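Putative lipoprotein LppA (Mycobacterium tuberculosis, PDB 2V7S) is of unknown function but is a probable membrane-anchored lipoprotein of the LppA/LppB family, confined to pathogenic mycobacteria. Local coordinates at residues Ala74-Ala79 against Ala135-Glu140; Ser152-Asn155 against Arg160-Asp163. One frame throughout, in Å; residues are numbered along the deposited sequence.

Contact 1: Ala74-Ala79 against Ala135-Glu140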
# COMPACT_ATOMS: atom_id res chain seq x y z
N ALA A 74 -10.28 -16.18 32.84
CA ALA A 74 -11.38 -17.08 33.16
C ALA A 74 -11.23 -17.61 34.59
O ALA A 74 -12.22 -17.69 35.32
CB ALA A 74 -11.43 -18.23 32.12
N ASP A 75 -10.01 -17.98 34.98
CA ASP A 75 -9.72 -18.47 36.34
C ASP A 75 -9.99 -17.42 37.41
O ASP A 75 -10.63 -17.71 38.40
CB ASP A 75 -8.28 -18.99 36.48
CG ASP A 75 -8.15 -20.42 35.99
OD1 ASP A 75 -9.16 -21.13 35.97
OD2 ASP A 75 -7.05 -20.84 35.63
N ARG A 76 -9.52 -16.21 37.18
CA ARG A 76 -9.71 -15.08 38.09
C ARG A 76 -11.23 -14.74 38.16
O ARG A 76 -11.76 -14.44 39.23
CB ARG A 76 -8.92 -13.87 37.55
CG ARG A 76 -7.35 -13.92 37.77
CD ARG A 76 -6.76 -12.54 37.46
NE ARG A 76 -7.27 -11.63 38.48
CZ ARG A 76 -7.33 -10.31 38.40
NH1 ARG A 76 -7.85 -9.63 39.42
NH2 ARG A 76 -6.89 -9.67 37.33
N VAL A 77 -11.91 -14.82 37.02
CA VAL A 77 -13.36 -14.55 36.99
C VAL A 77 -14.10 -15.58 37.82
O VAL A 77 -14.92 -15.23 38.67
CB VAL A 77 -13.94 -14.45 35.55
CG1 VAL A 77 -15.47 -14.42 35.61
CG2 VAL A 77 -13.43 -13.17 34.88
N SER A 78 -13.80 -16.84 37.58
CA SER A 78 -14.41 -17.95 38.33
C SER A 78 -14.09 -17.90 39.82
O SER A 78 -14.92 -18.27 40.65
CB SER A 78 -13.96 -19.28 37.74
OG SER A 78 -14.48 -19.42 36.43
N ALA A 79 -12.90 -17.41 40.17
CA ALA A 79 -12.53 -17.31 41.58
C ALA A 79 -13.15 -16.08 42.28
O ALA A 79 -13.32 -16.07 43.51
CB ALA A 79 -11.03 -17.34 41.75
N ALA A 135 -15.92 -7.95 34.15
CA ALA A 135 -15.46 -6.92 33.19
C ALA A 135 -14.21 -6.16 33.73
O ALA A 135 -13.32 -5.78 32.97
CB ALA A 135 -16.60 -5.93 32.88
N ASN A 136 -14.20 -5.91 35.05
CA ASN A 136 -13.05 -5.29 35.70
C ASN A 136 -11.81 -6.18 35.61
O ASN A 136 -10.69 -5.71 35.42
CB ASN A 136 -13.33 -4.96 37.16
CG ASN A 136 -12.22 -4.14 37.78
OD1 ASN A 136 -11.89 -3.07 37.27
ND2 ASN A 136 -11.59 -4.67 38.85
N ILE A 137 -12.02 -7.47 35.73
CA ILE A 137 -10.91 -8.40 35.59
C ILE A 137 -10.40 -8.40 34.15
O ILE A 137 -9.19 -8.35 33.93
CB ILE A 137 -11.29 -9.83 36.08
CG1 ILE A 137 -11.49 -9.82 37.59
CG2 ILE A 137 -10.20 -10.83 35.70
CD1 ILE A 137 -12.45 -10.95 38.09
N VAL A 138 -11.31 -8.42 33.18
CA VAL A 138 -10.92 -8.34 31.75
C VAL A 138 -10.14 -7.05 31.52
O VAL A 138 -9.08 -7.06 30.88
CB VAL A 138 -12.14 -8.42 30.77
CG1 VAL A 138 -11.70 -8.26 29.32
CG2 VAL A 138 -12.90 -9.74 30.91
N ARG A 139 -10.66 -5.94 32.06
CA ARG A 139 -9.98 -4.66 31.93
C ARG A 139 -8.56 -4.69 32.47
O ARG A 139 -7.66 -4.20 31.81
CB ARG A 139 -10.77 -3.55 32.63
CG ARG A 139 -10.16 -2.16 32.45
CD ARG A 139 -10.84 -1.14 33.35
NE ARG A 139 -10.55 -1.38 34.76
CZ ARG A 139 -9.37 -1.17 35.33
NH1 ARG A 139 -9.21 -1.41 36.63
NH2 ARG A 139 -8.33 -0.73 34.61
N GLU A 140 -8.37 -5.25 33.66
CA GLU A 140 -7.04 -5.35 34.26
C GLU A 140 -6.06 -6.11 33.39
O GLU A 140 -4.91 -5.68 33.22
CB GLU A 140 -7.11 -5.98 35.64
CG GLU A 140 -7.65 -5.05 36.71
CD GLU A 140 -7.80 -5.73 38.04
OE1 GLU A 140 -7.54 -6.96 38.12
OE2 GLU A 140 -8.17 -5.04 39.00
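Arg76 holds Glu140 end-on: NH1 and NH2 of its guanidinium both donate to a single carboxylate oxygen, Glu140 OE1, with Arg76 NH2 at 2.9 Å and Arg76 NH1 at 3.0 Å. That oxygen lies in the guanidinium plane and is met nearly along its C-O axis; the guanidinium and carboxylate planes are 14° apart, nearly coplanar, although both bonds are somewhat bent. Ile137 CG2 lies over one face of the Arg76 guanidinium, offset toward the rim, and also touches Arg76 CB at 3.8 Å, while Ile137 CD1 comes within 3.7 Å of Arg76 O and reaches Val77 CG2 at 4.0 Å. The contact joins helix 59-80 to helix 128-143, an antiparallel pair whose local axes approach to 9.5 Å at 150°, with Val77 and Ile137 nearest by CA. It is amphipathic in build, since the buried Val77 and Ile137 close the interior side and the Arg76-Glu140 pair lies along the more exposed border. A bend at chi3 (66°) turns the otherwise extended Arg76 chain across the Ile137 methyl, whereas Glu140 runs straight beyond CG to meet it. Arg76 NH2 has a second acidic partner in Glu141, which probably helps fix the guanidinium. Farther out, Val77 packs on Phe126, Ile137 on Ala80, and Val138 on Ile73.

Contact 2: Ser152-Asn155 against Arg160-Asp163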
# COMPACT_ATOMS: atom_id res chain seq x y z
N SER A 152 -19.39 -0.83 25.33
CA SER A 152 -20.47 -1.78 25.59
C SER A 152 -21.61 -1.48 24.60
O SER A 152 -22.13 -0.36 24.56
CB SER A 152 -20.97 -1.66 27.03
OG SER A 152 -22.10 -2.51 27.31
N LEU A 153 -21.97 -2.46 23.78
CA LEU A 153 -23.14 -2.33 22.88
C LEU A 153 -24.46 -2.41 23.62
O LEU A 153 -25.49 -1.97 23.10
CB LEU A 153 -23.10 -3.39 21.75
CG LEU A 153 -21.99 -3.26 20.70
CD1 LEU A 153 -22.00 -4.45 19.74
CD2 LEU A 153 -22.06 -1.93 19.93
N PHE A 154 -24.44 -2.97 24.84
CA PHE A 154 -25.62 -3.09 25.74
C PHE A 154 -25.22 -3.65 27.12
O PHE A 154 -24.17 -4.22 27.25
CB PHE A 154 -26.70 -3.99 25.12
CG PHE A 154 -26.15 -5.15 24.32
CD1 PHE A 154 -25.45 -6.19 24.94
CD2 PHE A 154 -26.33 -5.20 22.94
CE1 PHE A 154 -24.94 -7.25 24.19
CE2 PHE A 154 -25.83 -6.25 22.19
CZ PHE A 154 -25.12 -7.28 22.82
N ASN A 155 -26.07 -3.48 28.14
CA ASN A 155 -25.85 -4.11 29.48
C ASN A 155 -27.11 -4.28 30.35
O ASN A 155 -27.47 -3.43 31.17
CB ASN A 155 -24.77 -3.39 30.28
CG ASN A 155 -24.50 -4.07 31.62
OD1 ASN A 155 -24.06 -3.44 32.57
ND2 ASN A 155 -24.76 -5.35 31.69
N ARG A 160 -25.37 -8.59 27.81
CA ARG A 160 -24.31 -7.85 28.46
C ARG A 160 -23.07 -8.00 27.63
O ARG A 160 -22.69 -9.11 27.23
CB ARG A 160 -24.06 -8.31 29.91
CG ARG A 160 -25.33 -8.58 30.75
CD ARG A 160 -24.94 -8.95 32.19
NE ARG A 160 -26.10 -9.44 32.95
CZ ARG A 160 -27.07 -8.68 33.47
NH1 ARG A 160 -27.07 -7.37 33.34
NH2 ARG A 160 -28.06 -9.25 34.12
N ASP A 161 -22.43 -6.86 27.37
CA ASP A 161 -21.27 -6.80 26.49
C ASP A 161 -20.26 -5.87 27.14
O ASP A 161 -20.63 -4.80 27.66
CB ASP A 161 -21.69 -6.20 25.16
CG ASP A 161 -20.63 -6.31 24.11
OD1 ASP A 161 -19.62 -7.02 24.32
OD2 ASP A 161 -20.83 -5.71 23.04
N TYR A 162 -19.01 -6.31 27.15
CA TYR A 162 -17.90 -5.49 27.57
C TYR A 162 -16.79 -5.72 26.59
O TYR A 162 -16.32 -6.84 26.41
CB TYR A 162 -17.42 -5.82 29.01
CG TYR A 162 -16.22 -4.99 29.39
CD1 TYR A 162 -14.95 -5.53 29.38
CD2 TYR A 162 -16.36 -3.63 29.71
CE1 TYR A 162 -13.83 -4.77 29.69
CE2 TYR A 162 -15.23 -2.85 30.03
CZ TYR A 162 -13.98 -3.44 30.02
OH TYR A 162 -12.83 -2.74 30.30
N ASP A 163 -16.34 -4.64 25.94
CA ASP A 163 -15.29 -4.80 24.93
C ASP A 163 -14.21 -3.76 25.24
O ASP A 163 -14.53 -2.61 25.55
CB ASP A 163 -15.94 -4.59 23.56
CG ASP A 163 -15.00 -4.91 22.40
OD1 ASP A 163 -14.16 -4.06 22.06
OD2 ASP A 163 -15.14 -6.01 21.81
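Ser152 OG donates to the backbone oxygen Asp161 O at 2.7 Å, the donor tilted out of the carbonyl plane. OG is placed there by a first torsion of 176°, which sets it opposite the Ser152 backbone N. A longer backbone bond follows, from Asp161 N to Phe154 O at 3.2 Å and bent to 138°; with it the loop backbone makes a single bridge, Asn155 to Arg160, rather than a regular ladder. Between these bonds the buried Asp161 points at the loop. Its OD2 lies 3.5 Å from Leu153 CB, the two side chains running side by side in the same direction, but the charge is answered by a salt bridge to Arg172. The Phe154 ring approaches obliquely, CE1 resting 3.6 Å from Asp161 CB, while Leu153 CB covers the rim of one ring face. Asn155 lays its amide across the Arg160 chain: ND2 touches Arg160 CG at 3.4 Å and stands at the guanidinium edge, amide and guanidinium planes 78° apart. This is packing without a hydrogen bond, both groups being donors; Arg160 NE donates to the backbone oxygen of Phe126. The loop thus continues from edge strand 149-151 alongside strand 160-166, which pairs through Arg160 and Tyr162 with strand 169-175; Phe154 leans on Leu174 of that strand, whereas Arg160 and Tyr162 pack against helix 128-143.

Overall arrangement
Contact 1 closes before contact 2 opens along the chain, and their centres lie 15 Å apart. Helix 128-143 connects them: one side packs on helix 59-80 in contact 1, while Ala135, Val138 and Arg139 meet Tyr162 of strand 160-166, the strand used by contact 2. Arg139 CB comes within 3.2 Å of Tyr162 OH, which also bonds to Glu150 on the edge strand. The two helices lie side by side against the six-stranded antiparallel sheet, helix 59-80 reaching strand 86-88 and helix 128-143 reaching strand 160-166, with contact 2 at the 149-151 margin. Phe126 serves both contacts, its side chain touching Val77 and its backbone oxygen accepting from Arg160 NE.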